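Local coordinates for GlcNAc Inducible Gene 2, GIG2 (PDB 6AKZ), which binds an iron(III) ion and is probably a cupin-fold oxygenase of the DUF1479 family, made by Candida albicans in response to N-acetylglucosamine, at residues Pro13-Arg18 with Thr315-Gly320; Gly320-Phe323 with Phe327-His330. All blocks are in the same frame, centred on the assembly; numbering follows the deposited sequence.

Interaction 1. Residues Pro13-Arg18 with Thr315-Gly320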
loop_
_atom_site.group_PDB
_atom_site.type_symbol
_atom_site.label_atom_id
_atom_site.label_comp_id
_atom_site.label_asym_id
_atom_site.label_seq_id
_atom_site.Cartn_x
_atom_site.Cartn_y
_atom_site.Cartn_z
ATOM N N PRO A 13 -24.092 7.872 6.121
ATOM C CA PRO A 13 -24.897 8.412 5.049
ATOM C C PRO A 13 -25.171 7.410 3.943
ATOM O O PRO A 13 -24.480 6.390 3.788
ATOM C CB PRO A 13 -24.097 9.626 4.542
ATOM C CG PRO A 13 -22.711 9.377 4.956
ATOM C CD PRO A 13 -22.795 8.549 6.220
ATOM N N ASP A 14 -26.237 7.684 3.207
ATOM C CA ASP A 14 -26.535 6.946 2.011
ATOM C C ASP A 14 -25.608 7.487 0.912
ATOM O O ASP A 14 -25.277 8.689 0.899
ATOM C CB ASP A 14 -28.013 7.134 1.607
ATOM C CG ASP A 14 -28.981 6.203 2.346
ATOM O OD1 ASP A 14 -28.577 5.262 3.072
ATOM O OD2 ASP A 14 -30.201 6.375 2.144
ATOM N N LEU A 15 -25.123 6.593 0.048
ATOM C CA LEU A 15 -24.543 7.001 -1.236
ATOM C C LEU A 15 -25.710 7.031 -2.233
ATOM O O LEU A 15 -26.829 6.731 -1.857
ATOM C CB LEU A 15 -23.468 5.987 -1.697
ATOM C CG LEU A 15 -22.222 5.824 -0.785
ATOM C CD1 LEU A 15 -21.361 4.693 -1.330
ATOM C CD2 LEU A 15 -21.421 7.109 -0.750
ATOM N N ASP A 16 -25.451 7.304 -3.506
ATOM C CA ASP A 16 -26.478 7.034 -4.554
ATOM C C ASP A 16 -27.082 5.605 -4.475
ATOM O O ASP A 16 -26.365 4.671 -4.068
ATOM C CB ASP A 16 -25.877 7.279 -5.931
ATOM C CG ASP A 16 -26.896 7.108 -7.037
ATOM O OD1 ASP A 16 -27.130 5.950 -7.487
ATOM O OD2 ASP A 16 -27.474 8.149 -7.423
ATOM N N PHE A 17 -28.380 5.400 -4.840
ATOM C CA PHE A 17 -29.036 4.044 -4.641
ATOM C C PHE A 17 -28.531 2.943 -5.594
ATOM O O PHE A 17 -28.768 1.725 -5.385
ATOM C CB PHE A 17 -30.593 4.111 -4.667
ATOM C CG PHE A 17 -31.182 4.130 -6.079
ATOM C CD1 PHE A 17 -31.250 5.305 -6.808
ATOM C CD2 PHE A 17 -31.554 2.945 -6.697
ATOM C CE1 PHE A 17 -31.757 5.300 -8.106
ATOM C CE2 PHE A 17 -32.035 2.936 -8.006
ATOM C CZ PHE A 17 -32.156 4.116 -8.699
ATOM N N ARG A 18 -27.790 3.338 -6.638
ATOM C CA ARG A 18 -27.011 2.340 -7.418
ATOM C C ARG A 18 -26.173 1.407 -6.564
ATOM O O ARG A 18 -26.022 0.222 -6.918
ATOM C CB ARG A 18 -26.147 2.981 -8.524
ATOM C CG ARG A 18 -24.877 3.693 -8.133
ATOM C CD ARG A 18 -24.453 4.579 -9.298
ATOM N NE ARG A 18 -23.328 5.404 -8.955
ATOM C CZ ARG A 18 -22.068 4.957 -8.887
ATOM N NH1 ARG A 18 -21.787 3.683 -9.147
ATOM N NH2 ARG A 18 -21.089 5.783 -8.540
ATOM N N THR A 315 -16.712 5.735 3.078
ATOM C CA THR A 315 -16.327 5.888 1.666
ATOM C C THR A 315 -16.733 7.220 1.130
ATOM O O THR A 315 -17.788 7.744 1.519
ATOM C CB THR A 315 -16.936 4.808 0.733
ATOM O OG1 THR A 315 -18.354 4.944 0.690
ATOM C CG2 THR A 315 -16.542 3.338 1.103
ATOM N N VAL A 316 -15.912 7.743 0.225
ATOM C CA VAL A 316 -16.246 8.907 -0.608
ATOM C C VAL A 316 -15.862 8.502 -2.011
ATOM O O VAL A 316 -14.666 8.564 -2.350
ATOM C CB VAL A 316 -15.488 10.156 -0.152
ATOM C CG1 VAL A 316 -15.798 11.358 -1.033
ATOM C CG2 VAL A 316 -15.869 10.462 1.300
ATOM N N PRO A 317 -16.847 8.009 -2.822
ATOM C CA PRO A 317 -16.472 7.567 -4.133
ATOM C C PRO A 317 -15.699 8.618 -4.900
ATOM O O PRO A 317 -16.068 9.776 -4.831
ATOM C CB PRO A 317 -17.815 7.267 -4.794
ATOM C CG PRO A 317 -18.657 6.832 -3.668
ATOM C CD PRO A 317 -18.259 7.745 -2.560
ATOM N N GLY A 318 -14.583 8.208 -5.548
ATOM C CA GLY A 318 -13.716 9.088 -6.280
ATOM C C GLY A 318 -12.483 9.527 -5.529
ATOM O O GLY A 318 -11.686 10.287 -6.035
ATOM N N THR A 319 -12.346 9.095 -4.271
ATOM C CA THR A 319 -11.182 9.449 -3.456
ATOM C C THR A 319 -10.370 8.184 -3.139
ATOM O O THR A 319 -10.776 7.089 -3.486
ATOM C CB THR A 319 -11.575 10.165 -2.154
ATOM O OG1 THR A 319 -12.230 9.224 -1.297
ATOM C CG2 THR A 319 -12.547 11.345 -2.501
ATOM N N GLY A 320 -9.176 8.360 -2.578
ATOM C CA GLY A 320 -8.232 7.228 -2.489
ATOM C C GLY A 320 -8.217 6.496 -1.178
ATOM O O GLY A 320 -7.483 5.522 -1.069
#
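Thr315 meets the forked end of Leu15 with its hydroxyl: OG1 lies 3.6 Å from Leu15 CD1 and 4.0 Å from Leu15 CD2, and the two side chains cross at about a right angle. With chi1 at 65°, OG1 sits between the backbone N and the carbonyl carbon of its own residue and faces the leucine. Its polar need is met by a hydrogen bond with Phe312 O, so the methyls of Leu15 pack against an oxygen that already has a partner. Val316 turns its side chain from the N-terminal segment and opens a type II beta turn that runs to Thr319. Pro317 follows in the turn and offers its ring to the same leucine, CD resting 3.7 Å from Leu15 CD2 in a purely apolar touch. On the N-terminal side the contact rests on one residue: Leu15, from the loop before helix 18-26, packs against the turn that precedes strand 322-323, nearly 300 residues later in this cupin-clan chain. Gly318 takes the third place of the turn with a positive phi of 99°, as type II geometry favours. Thr319 then closes it twice on Val316 O, through its N at 3.1 Å and through OG1 at 2.7 Å, the hydroxyl lying in the carbonyl plane on a lone pair. Gly320 carries the chain on, its N hydrogen-bonded to Thr248 OG1.

Interaction 2. Residues Gly320-Phe323 with Phe327-His330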
loop_
_atom_site.group_PDB
_atom_site.type_symbol
_atom_site.label_atom_id
_atom_site.label_comp_id
_atom_site.label_asym_id
_atom_site.label_seq_id
_atom_site.Cartn_x
_atom_site.Cartn_y
_atom_site.Cartn_z
ATOM N N GLY A 320 -9.176 8.360 -2.578
ATOM C CA GLY A 320 -8.232 7.228 -2.489
ATOM C C GLY A 320 -8.217 6.496 -1.178
ATOM O O GLY A 320 -7.483 5.522 -1.069
ATOM N N GLN A 321 -8.949 7.004 -0.193
ATOM C CA GLN A 321 -8.885 6.489 1.162
ATOM C C GLN A 321 -10.213 6.028 1.644
ATOM O O GLN A 321 -11.229 6.685 1.435
ATOM C CB GLN A 321 -8.364 7.545 2.147
ATOM C CG GLN A 321 -6.896 7.915 2.113
ATOM C CD GLN A 321 -6.523 8.727 0.924
ATOM O OE1 GLN A 321 -7.146 9.771 0.627
ATOM N NE2 GLN A 321 -5.495 8.274 0.216
ATOM N N LEU A 322 -10.215 4.917 2.358
ATOM C CA LEU A 322 -11.382 4.451 3.048
ATOM C C LEU A 322 -11.170 4.758 4.503
ATOM O O LEU A 322 -10.227 4.218 5.128
ATOM C CB LEU A 322 -11.598 2.917 2.885
ATOM C CG LEU A 322 -12.601 2.239 3.815
ATOM C CD1 LEU A 322 -14.003 2.654 3.403
ATOM C CD2 LEU A 322 -12.543 0.749 3.789
ATOM N N PHE A 323 -12.056 5.580 5.072
ATOM C CA PHE A 323 -11.920 5.981 6.462
ATOM C C PHE A 323 -12.585 5.035 7.442
ATOM O O PHE A 323 -13.699 4.579 7.258
ATOM C CB PHE A 323 -12.368 7.434 6.597
ATOM C CG PHE A 323 -11.345 8.357 6.079
ATOM C CD1 PHE A 323 -10.131 8.447 6.729
ATOM C CD2 PHE A 323 -11.529 9.057 4.904
ATOM C CE1 PHE A 323 -9.137 9.279 6.277
ATOM C CE2 PHE A 323 -10.545 9.891 4.435
ATOM C CZ PHE A 323 -9.342 9.995 5.118
ATOM N N PHE A 327 -17.279 4.380 11.634
ATOM C CA PHE A 327 -18.264 3.273 11.594
ATOM C C PHE A 327 -17.643 1.885 11.647
ATOM O O PHE A 327 -18.265 0.907 11.320
ATOM C CB PHE A 327 -19.137 3.425 10.382
ATOM C CG PHE A 327 -19.768 4.804 10.270
ATOM C CD1 PHE A 327 -20.825 5.164 11.103
ATOM C CD2 PHE A 327 -19.318 5.725 9.336
ATOM C CE1 PHE A 327 -21.386 6.448 11.009
ATOM C CE2 PHE A 327 -19.883 6.998 9.229
ATOM C CZ PHE A 327 -20.923 7.346 10.081
ATOM N N TYR A 328 -16.408 1.793 12.117
ATOM C CA TYR A 328 -15.692 0.501 12.181
ATOM C C TYR A 328 -15.184 0.268 13.630
ATOM O O TYR A 328 -13.972 0.028 13.901
ATOM C CB TYR A 328 -14.553 0.494 11.155
ATOM C CG TYR A 328 -15.041 0.573 9.736
ATOM C CD1 TYR A 328 -15.416 1.796 9.133
ATOM C CD2 TYR A 328 -15.146 -0.562 8.986
ATOM C CE1 TYR A 328 -15.859 1.842 7.801
ATOM C CE2 TYR A 328 -15.672 -0.557 7.711
ATOM C CZ TYR A 328 -15.969 0.644 7.073
ATOM O OH TYR A 328 -16.454 0.567 5.763
ATOM N N PRO A 329 -16.111 0.329 14.604
ATOM C CA PRO A 329 -15.611 0.380 16.014
ATOM C C PRO A 329 -14.899 -0.858 16.560
ATOM O O PRO A 329 -14.071 -0.710 17.461
ATOM C CB PRO A 329 -16.884 0.623 16.838
ATOM C CG PRO A 329 -17.951 -0.042 15.997
ATOM C CD PRO A 329 -17.575 0.267 14.566
ATOM N N HIS A 330 -15.157 -2.038 16.015
ATOM C CA HIS A 330 -14.521 -3.234 16.455
ATOM C C HIS A 330 -13.045 -3.250 16.077
ATOM O O HIS A 330 -12.318 -4.039 16.612
ATOM C CB HIS A 330 -15.159 -4.486 15.846
ATOM C CG HIS A 330 -16.601 -4.679 16.216
ATOM N ND1 HIS A 330 -17.628 -4.018 15.579
ATOM C CD2 HIS A 330 -17.187 -5.498 17.122
ATOM C CE1 HIS A 330 -18.783 -4.395 16.087
ATOM N NE2 HIS A 330 -18.550 -5.285 17.029
HETATM O O HOH W 1 -15.650 5.383 9.279
#
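Phe323 O receives a hydrogen bond of 2.9 Å from a water, which in turn accepts one from Phe327 N at 3.0 Å. No direct hydrogen bond joins the two segments, and this single water couples the end of strand 322-323 to the loop beyond it. The same water lies in plane at the edge of the Tyr328 ring. That ring also approaches the carbonyl, CE1 coming to 3.5 Å from Phe323 O at an oblique angle. Chi1 of -64° turns the ring back toward the strand, with CG anti to the carbonyl carbon of Tyr328. Farther out, Tyr328 OH passes 4.0 Å from Leu322 CD1, the two side chains crossing at about a right angle; the hydroxyl has its hydrogen bond with Pro313 O. Leu322 and Tyr328, both buried, lie against Trp201 of helix 199-202 and Ile285 of helix 278-287. The side chain of Phe323 leaves the backbone away from the 327-330 loop and touches His192. Its strand pairs antiparallel with strand 192-193. His192, with Asp194 and His355, binds the iron in the His-X-Asp...His pattern of the facial triad of cupin-clan oxygenases, and Phe323 lies in its second shell.

Overall arrangement
Along the chain, the later segments form one nearly continuous run: 315-320 of interaction 1 passes through the shared Gly320 into 320-323 of interaction 2, and 327-330 follows shortly after, whereas 13-18 comes from the far N-terminal end. The centres of the two contacts are about 13 Å apart, on the same side of the chain's centre, and they touch where Thr315 CG2 packs 3.5 Å from Leu322 CD1. The run leads toward the metal: the Thr315 side chain is about 11 Å from that of His192, the Phe323 side chain about 4 Å. Leu15 joins the N-terminal loop to the turn leading into strand 322-323, whose antiparallel partner 192-193 carries the ligand His192.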